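Putative kinase (Chloroflexus aurantiacus, PDB 2RHM) is a putative kinase of uncharacterised function with a P-loop nucleoside triphosphate hydrolase fold that probably binds a nucleotide. Local coordinates at residues Q96-H99 against T100-F104. Residues are numbered along the deposited sequence; the frame is centred on the assembly and turned at random.
Sequences QNLH and TIAPF
His99 and Phe104 form an edge-to-face aromatic pair where the chain turns out of its helix: the centroids of the His99 and Phe104 rings lie 4.8 Å apart. Their planes meet at 76°. The histidine presents its edge, with His99 CD2 over the centre of the Phe104 ring and His99 CB 3.5 Å from Phe104 CE2. With CG anti to the backbone N, the imidazole reaches along the outgoing chain. A CH-pi contact adds to this, because Pro103 CA stands over the centre of one face of the His99 ring, 4.1 Å from the ring centroid and only 8° off its normal.

Apolar contacts continue the cluster inward. Leu98 CG comes within 4.0 Å of Phe104 CE2, the two side chains crossing at about a right angle, and Leu98 CD1 approaches Ala102 CB. Leu98 and Phe104 also touch Leu7 of strand 6-12, while Leu98 and Ala102 pack on helix 52-75.

This is the helix-to-strand turn of a P-loop NTPase alpha/beta fold, in which helix 88-101 hands over to strand 105-112 of the parallel sheet; the backbone abandons helical torsions at Ala102.

Backbone hydrogen bonds record the helix ending. Thr100 N donates to Gln96 O at 3.1 Å, a regular i to i-4 bond. Its N-H...O angle is 155°. Leu98 O then receives two weak bonds, from Ile101 N and from Ala102 N, the latter short at 2.8 Å but bent. On the outer surface, one water bridges the side chains of Asn97 and Thr100, donating to Asn97 OD1 and lying 2.8 Å from Thr100 OG1.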
loop_
_atom_site.group_PDB
_atom_site.type_symbol
_atom_site.label_atom_id
_atom_site.label_comp_id
_atom_site.label_asym_id
_atom_site.label_seq_id
_atom_site.Cartn_x
_atom_site.Cartn_y
_atom_site.Cartn_z
ATOM N N GLN B 96 10.267 -8.009 -12.781
ATOM C CA GLN B 96 10.867 -9.334 -12.687
ATOM C C GLN B 96 11.129 -9.751 -11.253
ATOM O O GLN B 96 10.860 -10.885 -10.867
ATOM C CB GLN B 96 12.156 -9.369 -13.496
ATOM C CG GLN B 96 11.852 -9.466 -14.966
ATOM C CD GLN B 96 13.012 -9.075 -15.855
ATOM O OE1 GLN B 96 14.130 -8.859 -15.388
ATOM N NE2 GLN B 96 12.734 -8.950 -17.143
ATOM N N ASN B 97 11.665 -8.832 -10.472
ATOM C CA ASN B 97 11.939 -9.072 -9.063
ATOM C C ASN B 97 10.659 -9.318 -8.275
ATOM O O ASN B 97 10.626 -10.181 -7.404
ATOM C CB ASN B 97 12.745 -7.915 -8.484
ATOM C CG ASN B 97 14.169 -7.884 -9.017
ATOM O OD1 ASN B 97 14.644 -8.864 -9.575
ATOM N ND2 ASN B 97 14.843 -6.751 -8.859
ATOM N N LEU B 98 9.608 -8.568 -8.593
ATOM C CA LEU B 98 8.301 -8.787 -7.997
ATOM C C LEU B 98 7.795 -10.190 -8.307
ATOM O O LEU B 98 7.371 -10.912 -7.392
ATOM C CB LEU B 98 7.285 -7.757 -8.512
ATOM C CG LEU B 98 5.855 -7.881 -7.953
ATOM C CD1 LEU B 98 5.789 -7.738 -6.424
ATOM C CD2 LEU B 98 4.958 -6.863 -8.584
ATOM N N HIS B 99 7.889 -10.593 -9.584
ATOM C CA HIS B 99 7.397 -11.894 -10.033
ATOM C C HIS B 99 8.071 -13.065 -9.304
ATOM O O HIS B 99 7.416 -14.061 -9.007
ATOM C CB HIS B 99 7.552 -12.054 -11.555
ATOM C CG HIS B 99 6.785 -13.211 -12.113
ATOM N ND1 HIS B 99 7.266 -14.506 -12.105
ATOM C CD2 HIS B 99 5.570 -13.270 -12.703
ATOM C CE1 HIS B 99 6.387 -15.305 -12.674
ATOM N NE2 HIS B 99 5.345 -14.584 -13.040
ATOM N N THR B 100 9.373 -12.943 -9.040
ATOM C CA THR B 100 10.129 -13.942 -8.300
ATOM C C THR B 100 9.576 -14.197 -6.895
ATOM O O THR B 100 9.557 -15.337 -6.433
ATOM C CB THR B 100 11.612 -13.504 -8.204
ATOM O OG1 THR B 100 12.150 -13.440 -9.525
ATOM C CG2 THR B 100 12.426 -14.461 -7.386
ATOM N N ILE B 101 9.105 -13.160 -6.211
ATOM C CA ILE B 101 8.570 -13.343 -4.853
ATOM C C ILE B 101 7.038 -13.420 -4.778
ATOM O O ILE B 101 6.473 -13.858 -3.774
ATOM C CB ILE B 101 9.086 -12.236 -3.896
ATOM C CG1 ILE B 101 8.598 -10.842 -4.307
ATOM C CG2 ILE B 101 10.618 -12.296 -3.822
ATOM C CD1 ILE B 101 8.748 -9.824 -3.201
ATOM N N ALA B 102 6.379 -13.012 -5.852
ATOM C CA ALA B 102 4.933 -12.926 -5.871
ATOM C C ALA B 102 4.461 -13.098 -7.306
ATOM O O ALA B 102 4.169 -12.108 -7.980
ATOM C CB ALA B 102 4.543 -11.563 -5.334
ATOM N N PRO B 103 4.427 -14.355 -7.791
ATOM C CA PRO B 103 4.036 -14.643 -9.165
ATOM C C PRO B 103 2.682 -14.062 -9.575
ATOM O O PRO B 103 1.726 -14.074 -8.809
ATOM C CB PRO B 103 4.033 -16.176 -9.228
ATOM C CG PRO B 103 4.156 -16.643 -7.857
ATOM C CD PRO B 103 4.820 -15.581 -7.080
ATOM N N PHE B 104 2.631 -13.554 -10.797
ATOM C CA PHE B 104 1.456 -12.909 -11.332
ATOM C C PHE B 104 1.427 -13.147 -12.819
ATOM O O PHE B 104 2.443 -13.475 -13.427
ATOM C CB PHE B 104 1.467 -11.393 -11.065
ATOM C CG PHE B 104 2.688 -10.672 -11.631
ATOM C CD1 PHE B 104 2.723 -10.283 -12.957
ATOM C CD2 PHE B 104 3.772 -10.359 -10.827
ATOM C CE1 PHE B 104 3.859 -9.664 -13.485
ATOM C CE2 PHE B 104 4.895 -9.737 -11.346
ATOM C CZ PHE B 104 4.935 -9.371 -12.658
HETATM O O HOH W 1 14.258 -11.650 -9.838
#